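Local coordinates for protein THB11 (Chlamydomonas reinhardtii, PDB 6TD7) that binds heme b through its truncated-hemoglobin domain, with a distal pocket that holds cyanide on the iron here, and probably serves in oxygen binding and redox chemistry, at residues 28-36 / 48-57; 77-85 / 126-137. All coordinates share one frame; numbering follows the deposited sequence.

Contact 1 (28-36 / 48-57); sequences VELFYRKLY and QDPMHLRAKQ. With HEM (protoporphyrin IX containing Fe), chain B; CYN (cyanide ion), chain C.
Tyr32 and Tyr36, one turn apart on helix 21-36, reach across to the start of helix 50-64 and carry most of this contact. Each holds CG anti to its carbonyl carbon (chi1 near -82°), and the two phenols point in much the same direction, one into the heme pocket, the other to the loop before the second helix. Tyr32 OH donates to the nitrogen of the bound cyanide at 2.8 Å, the ligand lying at the ring's edge. The same hydroxyl comes within 3.0 Å of Gln57 OE1, also at that edge, with the Gln57 amide turned 58° from the ring. Gln57, extended beyond CG, comes from the opposite direction, and its NE2 lies obliquely by Phe31 CE2 at 3.6 Å. Leu53 wedges between phenol and porphyrin: CD2 meets Tyr32 CE1 at 3.6 Å while CD1 sits 3.4 Å from heme C2A. On the flank, Arg54 packs its CB on Tyr32 CE2 and its CG on Val28 CG1. Tyr36 OH donates to Gln48 O at 2.8 Å, approaching from above the carbonyl plane, and Pro50 CG lies over one face of the ring in a CH-pi contact. A leucine in place of Tyr36 would probably leave the Gln48 carbonyl without this donor and Pro50 without its ring face. Asp49 N-caps the new helix, OD1 accepting from His52 N at 3.0 Å. Tyr32, Leu53 and Gln57 line the distal pocket around the cyanide, in the bacterial-like globin domain. The axes of segments 28-36 and 50-57 approach to 11.2 Å at 130°; helix 42-45 packs on Tyr36 and Leu53, and helix 92-108 backs helix 21-36, Phe102 meeting Phe31 edge-to-face.

Contact 2 (77-85 / 126-137); sequences VRIAHLRII and YKDAIFTPAAGD. With HEM (protoporphyrin IX containing Fe), chain B.
Ile130 fits as a knob among Val77, Arg78, His81 and Ile85, and its packing is mostly apolar. With CG1 anti to the carbonyl carbon (chi1 -75°) and the chain extended to CD1, its tip lies over one face of the His81 imidazole, 3.9 Å from CD1 to the ring centroid, a CH-pi contact. Val77 CG2 meets Ile130 CG1 at 3.6 Å and also touches Ala129 CB and the edge of the Tyr126 ring, while Ile85 CD1 touches both Ile130 CG2 and Phe131 CD1.

The polar part centres on Arg78, extended from CG to NE. Its NH1 donates to Ile130 O at 2.8 Å, in the carbonyl plane and on a lone pair. NE and NH2 grip Asp137 side-on in a salt bridge, both reaching OD2 (NE at 3.1 Å) from above the carboxylate plane, the two planar groups 57° apart. Pro133 CA lies over the rim of one guanidinium face and Leu82 CD1 over the rim of the opposite face. Asp137 OD2 takes a third bond from Ala134 N at 3.0 Å, which ties the carboxylate across its own type II turn.

Metal coordination comes through His81, whose NE2 binds the heme iron at 2.2 Å. ND1 donates to Val77 O at 2.6 Å, nearly straight at 170° and in the ring plane.

Between that bond and Ile130 the proximal imidazole is fixed in its rotation; the short ND1 bond probably adds electron density to the ring and so to the iron. Arg78 meanwhile ties the segment after helix 125-131 to the proximal helix, through the Asp137 carboxylate and the Ile130 carbonyl.

From the N terminus, helix 21-36 is followed by a connection through the short helix 42-45, and contact 1 closes this small loop by folding 48-57 back onto 28-36. Helix 50-64 then leads to helix 77-88. Contact 2 opens there and closes a longer, mostly helical loop of 40 residues, through helices 92-108 and 113-123, when 126-137 returns to 77-85. The two contacts follow one another in series, neither nesting nor crossing. The centres of contact 1 and contact 2 are about 19 Å apart; the nearest atoms of contact 1 and contact 2 are about 6 Å apart, without touching. Heme joins them: contact 1 borders its distal face, contact 2 its proximal face.

Contact 1 (28-36 / 48-57)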
# COMPACT_ATOMS: atom_id res chain seq x y z
N VAL A 28 1.39 -8.99 0.87
CA VAL A 28 2.04 -7.88 1.56
C VAL A 28 3.54 -8.14 1.71
O VAL A 28 4.36 -7.23 1.56
CB VAL A 28 1.39 -7.64 2.94
CG1 VAL A 28 2.11 -6.50 3.68
CG2 VAL A 28 -0.08 -7.33 2.77
N GLU A 29 3.92 -9.38 2.01
CA GLU A 29 5.34 -9.67 2.20
C GLU A 29 6.10 -9.53 0.89
O GLU A 29 7.22 -9.02 0.86
CB GLU A 29 5.52 -11.07 2.79
CG GLU A 29 5.11 -11.15 4.26
CD GLU A 29 5.03 -12.57 4.79
OE1 GLU A 29 5.09 -13.52 3.98
OE2 GLU A 29 4.91 -12.73 6.02
N LEU A 30 5.50 -9.98 -0.22
CA LEU A 30 6.13 -9.80 -1.52
C LEU A 30 6.18 -8.33 -1.91
O LEU A 30 7.19 -7.85 -2.44
CB LEU A 30 5.36 -10.62 -2.55
CG LEU A 30 5.82 -10.69 -4.00
CD1 LEU A 30 7.29 -11.03 -4.08
CD2 LEU A 30 4.96 -11.73 -4.71
N PHE A 31 5.09 -7.60 -1.66
CA PHE A 31 5.09 -6.15 -1.83
C PHE A 31 6.29 -5.51 -1.16
O PHE A 31 7.03 -4.74 -1.78
CB PHE A 31 3.77 -5.58 -1.29
CG PHE A 31 3.76 -4.09 -1.10
CD1 PHE A 31 3.71 -3.23 -2.19
CD2 PHE A 31 3.77 -3.54 0.17
CE1 PHE A 31 3.69 -1.85 -2.02
CE2 PHE A 31 3.75 -2.16 0.36
CZ PHE A 31 3.71 -1.32 -0.74
N TYR A 32 6.52 -5.82 0.12
CA TYR A 32 7.64 -5.19 0.82
C TYR A 32 8.98 -5.68 0.28
O TYR A 32 9.94 -4.91 0.23
CB TYR A 32 7.54 -5.43 2.32
CG TYR A 32 6.60 -4.45 2.97
CD1 TYR A 32 6.95 -3.12 3.15
CD2 TYR A 32 5.34 -4.85 3.40
CE1 TYR A 32 6.08 -2.22 3.73
CE2 TYR A 32 4.47 -3.97 3.98
CZ TYR A 32 4.84 -2.65 4.15
OH TYR A 32 3.95 -1.79 4.74
N ARG A 33 9.07 -6.94 -0.14
CA ARG A 33 10.31 -7.41 -0.75
C ARG A 33 10.64 -6.59 -1.99
O ARG A 33 11.79 -6.16 -2.18
CB ARG A 33 10.20 -8.89 -1.08
CG ARG A 33 11.52 -9.64 -0.99
CD ARG A 33 11.33 -11.04 -0.42
NE ARG A 33 10.54 -11.87 -1.32
CZ ARG A 33 9.47 -12.58 -0.97
NH1 ARG A 33 9.02 -12.58 0.27
NH2 ARG A 33 8.84 -13.29 -1.90
N LYS A 34 9.64 -6.34 -2.85
CA LYS A 34 9.87 -5.53 -4.04
C LYS A 34 10.25 -4.09 -3.67
O LYS A 34 11.15 -3.51 -4.29
CB LYS A 34 8.62 -5.54 -4.91
CG LYS A 34 8.33 -6.88 -5.55
CD LYS A 34 6.87 -6.99 -5.99
CE LYS A 34 6.61 -8.28 -6.74
NZ LYS A 34 7.20 -8.26 -8.11
N LEU A 35 9.56 -3.51 -2.69
CA LEU A 35 9.85 -2.13 -2.29
C LEU A 35 11.31 -1.95 -1.91
O LEU A 35 11.99 -1.05 -2.40
CB LEU A 35 8.98 -1.71 -1.11
CG LEU A 35 7.52 -1.27 -1.26
CD1 LEU A 35 7.13 -0.50 0.02
CD2 LEU A 35 7.27 -0.43 -2.49
N TYR A 36 11.79 -2.80 -1.00
CA TYR A 36 13.14 -2.66 -0.47
C TYR A 36 14.20 -3.02 -1.49
O TYR A 36 15.37 -2.65 -1.31
CB TYR A 36 13.29 -3.52 0.79
CG TYR A 36 12.78 -2.86 2.05
CD1 TYR A 36 11.43 -2.91 2.39
CD2 TYR A 36 13.64 -2.18 2.90
CE1 TYR A 36 10.96 -2.31 3.54
CE2 TYR A 36 13.18 -1.58 4.05
CZ TYR A 36 11.84 -1.65 4.36
OH TYR A 36 11.38 -1.04 5.51
N GLN A 48 14.16 2.16 7.85
CA GLN A 48 12.86 1.75 8.35
C GLN A 48 12.85 0.24 8.52
O GLN A 48 13.16 -0.49 7.58
CB GLN A 48 11.74 2.17 7.39
CG GLN A 48 11.48 3.67 7.32
CD GLN A 48 10.65 4.17 8.48
OE1 GLN A 48 9.91 3.40 9.11
NE2 GLN A 48 10.75 5.46 8.78
N ASP A 49 12.51 -0.21 9.71
CA ASP A 49 12.43 -1.65 9.98
C ASP A 49 11.27 -2.23 9.18
O ASP A 49 10.13 -1.78 9.35
CB ASP A 49 12.24 -1.89 11.47
CG ASP A 49 12.25 -3.37 11.82
OD1 ASP A 49 11.26 -4.05 11.52
OD2 ASP A 49 13.26 -3.84 12.40
N PRO A 50 11.50 -3.20 8.29
CA PRO A 50 10.39 -3.69 7.45
C PRO A 50 9.27 -4.32 8.26
O PRO A 50 8.10 -4.22 7.86
CB PRO A 50 11.06 -4.71 6.52
CG PRO A 50 12.53 -4.48 6.65
CD PRO A 50 12.77 -3.88 7.99
N MET A 51 9.59 -4.97 9.37
CA MET A 51 8.55 -5.57 10.20
C MET A 51 7.69 -4.49 10.85
O MET A 51 6.47 -4.63 10.94
CB MET A 51 9.18 -6.47 11.26
CG MET A 51 9.92 -7.69 10.71
SD MET A 51 8.86 -9.14 10.75
CE MET A 51 9.92 -10.39 10.03
N HIS A 52 8.32 -3.42 11.31
CA HIS A 52 7.56 -2.35 11.94
C HIS A 52 6.66 -1.66 10.93
O HIS A 52 5.50 -1.35 11.23
CB HIS A 52 8.52 -1.35 12.58
CG HIS A 52 7.82 -0.24 13.31
ND1 HIS A 52 7.21 -0.43 14.53
CD2 HIS A 52 7.62 1.06 12.98
CE1 HIS A 52 6.67 0.71 14.93
NE2 HIS A 52 6.91 1.63 14.01
N LEU A 53 7.17 -1.44 9.72
CA LEU A 53 6.38 -0.79 8.68
C LEU A 53 5.16 -1.62 8.32
O LEU A 53 4.05 -1.10 8.22
CB LEU A 53 7.27 -0.56 7.47
CG LEU A 53 6.72 0.34 6.37
CD1 LEU A 53 6.29 1.67 6.97
CD2 LEU A 53 7.78 0.53 5.29
N ARG A 54 5.35 -2.92 8.11
CA ARG A 54 4.21 -3.79 7.83
C ARG A 54 3.20 -3.74 8.97
O ARG A 54 1.99 -3.70 8.74
CB ARG A 54 4.69 -5.22 7.58
CG ARG A 54 3.58 -6.26 7.36
CD ARG A 54 3.07 -6.87 8.66
NE ARG A 54 4.15 -7.20 9.58
CZ ARG A 54 3.99 -7.51 10.86
NH1 ARG A 54 2.77 -7.56 11.39
NH2 ARG A 54 5.05 -7.77 11.61
N ALA A 55 3.68 -3.75 10.22
CA ALA A 55 2.77 -3.65 11.35
C ALA A 55 1.94 -2.37 11.27
O ALA A 55 0.72 -2.39 11.45
CB ALA A 55 3.55 -3.70 12.66
N LYS A 56 2.60 -1.23 11.00
CA LYS A 56 1.90 0.04 10.95
C LYS A 56 0.88 0.09 9.82
O LYS A 56 -0.15 0.76 9.94
CB LYS A 56 2.90 1.19 10.78
CG LYS A 56 3.78 1.49 12.00
CD LYS A 56 2.98 1.56 13.30
CE LYS A 56 1.78 2.50 13.21
NZ LYS A 56 0.85 2.32 14.37
N GLN A 57 1.17 -0.59 8.70
CA GLN A 57 0.31 -0.62 7.52
C GLN A 57 -0.84 -1.62 7.66
O GLN A 57 -1.75 -1.61 6.82
CB GLN A 57 1.16 -0.98 6.29
CG GLN A 57 0.49 -0.78 4.93
CD GLN A 57 1.01 -1.74 3.85
OE1 GLN A 57 1.21 -2.93 4.09
NE2 GLN A 57 1.20 -1.21 2.65
CHA HEM B . 3.28 4.37 6.48
CHB HEM B . 6.82 4.81 3.16
CHC HEM B . 3.90 3.25 -0.39
CHD HEM B . 0.20 3.24 2.84
C1A HEM B . 4.52 4.59 5.91
C2A HEM B . 5.76 4.96 6.58
C3A HEM B . 6.71 5.07 5.64
C4A HEM B . 6.13 4.79 4.35
CMA HEM B . 8.19 5.43 5.87
CAA HEM B . 6.00 5.16 8.09
CBA HEM B . 5.07 6.20 8.69
CGA HEM B . 5.18 6.15 10.20
O1A HEM B . 4.74 7.14 10.85
O2A HEM B . 5.70 5.15 10.75
C1B HEM B . 6.36 4.37 1.93
C2B HEM B . 7.16 4.22 0.74
C3B HEM B . 6.36 3.80 -0.25
C4B HEM B . 5.02 3.66 0.28
CMB HEM B . 8.67 4.50 0.62
CAB HEM B . 6.82 3.50 -1.70
CBB HEM B . 5.96 3.38 -2.71
C1C HEM B . 2.66 3.10 0.21
C2C HEM B . 1.50 2.59 -0.47
C3C HEM B . 0.48 2.60 0.39
C4C HEM B . 0.95 3.08 1.68
CMC HEM B . 1.45 2.16 -1.95
CAC HEM B . -0.94 2.13 0.02
CBC HEM B . -1.99 2.76 0.54
C1D HEM B . 0.73 3.45 4.10
C2D HEM B . 0.03 3.26 5.36
C3D HEM B . 0.88 3.58 6.35
C4D HEM B . 2.15 3.96 5.78
CMD HEM B . -1.43 2.78 5.50
CAD HEM B . 0.60 3.49 7.86
CBD HEM B . -0.09 4.72 8.43
CGD HEM B . -0.39 4.32 9.85
O1D HEM B . -1.54 3.90 10.13
O2D HEM B . 0.55 4.40 10.69
NA HEM B . 4.79 4.50 4.56
NB HEM B . 5.06 4.02 1.62
NC HEM B . 2.30 3.38 1.53
ND HEM B . 2.01 3.88 4.40
FE HEM B . 3.50 3.92 3.06
C CYN C . 3.99 1.76 3.32
N CYN C . 4.33 0.80 3.86

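Contact 2 (77-85 / 126-137)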
# COMPACT_ATOMS: atom_id res chain seq x y z
N VAL A 77 -2.86 9.22 5.84
CA VAL A 77 -1.68 8.71 5.15
C VAL A 77 -0.73 9.84 4.75
O VAL A 77 0.48 9.60 4.62
CB VAL A 77 -2.07 7.88 3.90
CG1 VAL A 77 -2.56 6.51 4.32
CG2 VAL A 77 -3.09 8.62 3.05
N ARG A 78 -1.23 11.05 4.53
CA ARG A 78 -0.32 12.16 4.27
C ARG A 78 0.58 12.39 5.48
O ARG A 78 1.80 12.55 5.35
CB ARG A 78 -1.07 13.45 3.93
CG ARG A 78 -0.14 14.65 3.78
CD ARG A 78 -0.71 15.72 2.86
NE ARG A 78 0.15 16.91 2.80
CZ ARG A 78 1.14 17.09 1.93
NH1 ARG A 78 1.42 16.16 1.02
NH2 ARG A 78 1.86 18.20 1.96
N ILE A 79 -0.02 12.44 6.67
CA ILE A 79 0.77 12.62 7.89
C ILE A 79 1.82 11.53 8.01
O ILE A 79 2.99 11.80 8.32
CB ILE A 79 -0.16 12.66 9.12
CG1 ILE A 79 -1.01 13.93 9.10
CG2 ILE A 79 0.66 12.55 10.39
CD1 ILE A 79 -0.22 15.23 9.10
N ALA A 80 1.43 10.28 7.73
CA ALA A 80 2.36 9.17 7.88
C ALA A 80 3.56 9.31 6.96
O ALA A 80 4.68 8.95 7.34
CB ALA A 80 1.63 7.85 7.61
N HIS A 81 3.36 9.83 5.75
CA HIS A 81 4.44 9.94 4.78
C HIS A 81 5.07 11.32 4.73
O HIS A 81 5.94 11.55 3.88
CB HIS A 81 3.93 9.58 3.38
CG HIS A 81 3.41 8.19 3.26
ND1 HIS A 81 2.11 7.85 3.59
CD2 HIS A 81 4.00 7.04 2.87
CE1 HIS A 81 1.93 6.56 3.40
NE2 HIS A 81 3.06 6.04 2.96
N LEU A 82 4.68 12.25 5.61
CA LEU A 82 5.06 13.64 5.41
C LEU A 82 6.54 13.87 5.72
O LEU A 82 7.15 14.79 5.16
CB LEU A 82 4.18 14.56 6.26
CG LEU A 82 4.33 16.06 5.98
CD1 LEU A 82 4.08 16.38 4.50
CD2 LEU A 82 3.41 16.91 6.85
N ARG A 83 7.13 13.05 6.59
CA ARG A 83 8.56 13.15 6.84
C ARG A 83 9.37 12.84 5.58
O ARG A 83 10.26 13.60 5.20
CB ARG A 83 8.97 12.22 7.98
CG ARG A 83 8.44 12.59 9.35
CD ARG A 83 8.55 11.41 10.31
NE ARG A 83 7.63 10.34 9.95
CZ ARG A 83 6.44 10.13 10.52
NH1 ARG A 83 6.02 10.92 11.51
NH2 ARG A 83 5.67 9.13 10.11
N ILE A 84 9.08 11.71 4.93
CA ILE A 84 9.88 11.37 3.76
C ILE A 84 9.56 12.30 2.60
O ILE A 84 10.41 12.55 1.74
CB ILE A 84 9.73 9.89 3.37
CG1 ILE A 84 8.27 9.47 3.20
CG2 ILE A 84 10.40 9.00 4.41
CD1 ILE A 84 8.12 8.13 2.49
N ILE A 85 8.34 12.85 2.56
CA ILE A 85 8.01 13.86 1.56
C ILE A 85 8.90 15.08 1.74
O ILE A 85 9.65 15.47 0.83
CB ILE A 85 6.52 14.25 1.64
CG1 ILE A 85 5.64 13.09 1.15
CG2 ILE A 85 6.24 15.52 0.82
CD1 ILE A 85 4.16 13.33 1.31
N TYR A 126 -5.76 7.09 -2.36
CA TYR A 126 -4.77 7.42 -1.34
C TYR A 126 -3.50 8.00 -1.92
O TYR A 126 -2.69 8.53 -1.15
CB TYR A 126 -4.53 6.19 -0.47
CG TYR A 126 -5.75 6.04 0.39
CD1 TYR A 126 -5.88 6.77 1.55
CD2 TYR A 126 -6.82 5.26 -0.04
CE1 TYR A 126 -7.03 6.70 2.30
CE2 TYR A 126 -7.97 5.18 0.71
CZ TYR A 126 -8.06 5.91 1.88
OH TYR A 126 -9.20 5.85 2.64
N LYS A 127 -3.34 7.98 -3.24
CA LYS A 127 -2.30 8.78 -3.85
C LYS A 127 -2.58 10.27 -3.66
O LYS A 127 -1.74 11.01 -3.14
CB LYS A 127 -2.16 8.44 -5.33
CG LYS A 127 -1.08 9.24 -6.02
CD LYS A 127 -1.03 8.91 -7.50
CE LYS A 127 0.01 9.76 -8.20
NZ LYS A 127 0.14 9.38 -9.63
N ASP A 128 -3.78 10.72 -4.05
CA ASP A 128 -4.16 12.11 -3.82
C ASP A 128 -4.15 12.46 -2.33
O ASP A 128 -3.80 13.58 -1.95
CB ASP A 128 -5.54 12.37 -4.42
CG ASP A 128 -5.51 12.57 -5.92
OD1 ASP A 128 -4.41 12.68 -6.50
OD2 ASP A 128 -6.60 12.64 -6.52
N ALA A 129 -4.53 11.51 -1.47
CA ALA A 129 -4.53 11.78 -0.04
C ALA A 129 -3.12 12.09 0.46
O ALA A 129 -2.93 13.03 1.24
CB ALA A 129 -5.11 10.60 0.73
N ILE A 130 -2.13 11.32 0.01
CA ILE A 130 -0.77 11.49 0.51
C ILE A 130 -0.18 12.82 0.06
O ILE A 130 0.52 13.49 0.84
CB ILE A 130 0.10 10.30 0.07
CG1 ILE A 130 -0.23 9.06 0.91
CG2 ILE A 130 1.57 10.65 0.19
CD1 ILE A 130 0.35 7.78 0.38
N PHE A 131 -0.44 13.23 -1.18
CA PHE A 131 0.33 14.31 -1.79
C PHE A 131 -0.43 15.62 -1.94
O PHE A 131 0.15 16.60 -2.43
CB PHE A 131 0.85 13.85 -3.17
CG PHE A 131 1.80 12.70 -3.08
CD1 PHE A 131 3.10 12.91 -2.63
CD2 PHE A 131 1.40 11.42 -3.39
CE1 PHE A 131 3.98 11.85 -2.52
CE2 PHE A 131 2.28 10.36 -3.29
CZ PHE A 131 3.57 10.58 -2.85
N THR A 132 -1.69 15.69 -1.52
CA THR A 132 -2.42 16.95 -1.60
C THR A 132 -2.18 17.77 -0.34
O THR A 132 -2.52 17.30 0.75
CB THR A 132 -3.90 16.71 -1.79
OG1 THR A 132 -4.13 16.02 -3.03
CG2 THR A 132 -4.65 18.04 -1.82
N PRO A 133 -1.59 18.96 -0.43
CA PRO A 133 -1.42 19.78 0.78
C PRO A 133 -2.74 20.03 1.49
O PRO A 133 -3.78 20.23 0.86
CB PRO A 133 -0.82 21.09 0.24
CG PRO A 133 -0.12 20.69 -1.00
CD PRO A 133 -0.94 19.57 -1.60
N ALA A 134 -2.68 20.03 2.81
CA ALA A 134 -3.85 20.28 3.64
C ALA A 134 -3.45 21.20 4.78
O ALA A 134 -2.31 21.16 5.26
CB ALA A 134 -4.43 18.97 4.20
N ALA A 135 -4.38 22.06 5.18
CA ALA A 135 -4.16 22.90 6.35
C ALA A 135 -3.93 22.01 7.57
O ALA A 135 -4.75 21.14 7.88
CB ALA A 135 -5.34 23.83 6.58
N GLY A 136 -2.81 22.22 8.25
CA GLY A 136 -2.39 21.37 9.35
C GLY A 136 -1.09 20.64 9.10
O GLY A 136 -0.56 20.02 10.04
N ASP A 137 -0.55 20.67 7.89
CA ASP A 137 0.72 20.01 7.60
C ASP A 137 1.83 20.58 8.47
O ASP A 137 2.21 21.75 8.35
CB ASP A 137 1.07 20.18 6.12
CG ASP A 137 0.16 19.36 5.20
OD1 ASP A 137 -0.38 18.33 5.66
OD2 ASP A 137 0.00 19.76 4.03
CHA HEM B . 3.28 4.37 6.48
CHB HEM B . 6.82 4.81 3.16
CHC HEM B . 3.90 3.25 -0.39
CHD HEM B . 0.20 3.24 2.84
C1A HEM B . 4.52 4.59 5.91
C2A HEM B . 5.76 4.96 6.58
C3A HEM B . 6.71 5.07 5.64
C4A HEM B . 6.13 4.79 4.35
CMA HEM B . 8.19 5.43 5.87
CAA HEM B . 6.00 5.16 8.09
CBA HEM B . 5.07 6.20 8.69
CGA HEM B . 5.18 6.15 10.20
O1A HEM B . 4.74 7.14 10.85
O2A HEM B . 5.70 5.15 10.75
C1B HEM B . 6.36 4.37 1.93
C2B HEM B . 7.16 4.22 0.74
C3B HEM B . 6.36 3.80 -0.25
C4B HEM B . 5.02 3.66 0.28
CMB HEM B . 8.67 4.50 0.62
CAB HEM B . 6.82 3.50 -1.70
CBB HEM B . 5.96 3.38 -2.71
C1C HEM B . 2.66 3.10 0.21
C2C HEM B . 1.50 2.59 -0.47
C3C HEM B . 0.48 2.60 0.39
C4C HEM B . 0.95 3.08 1.68
CMC HEM B . 1.45 2.16 -1.95
CAC HEM B . -0.94 2.13 0.02
CBC HEM B . -1.99 2.76 0.54
C1D HEM B . 0.73 3.45 4.10
C2D HEM B . 0.03 3.26 5.36
C3D HEM B . 0.88 3.58 6.35
C4D HEM B . 2.15 3.96 5.78
CMD HEM B . -1.43 2.78 5.50
CAD HEM B . 0.60 3.49 7.86
CBD HEM B . -0.09 4.72 8.43
CGD HEM B . -0.39 4.32 9.85
O1D HEM B . -1.54 3.90 10.13
O2D HEM B . 0.55 4.40 10.69
NA HEM B . 4.79 4.50 4.56
NB HEM B . 5.06 4.02 1.62
NC HEM B . 2.30 3.38 1.53
ND HEM B . 2.01 3.88 4.40
FE HEM B . 3.50 3.92 3.06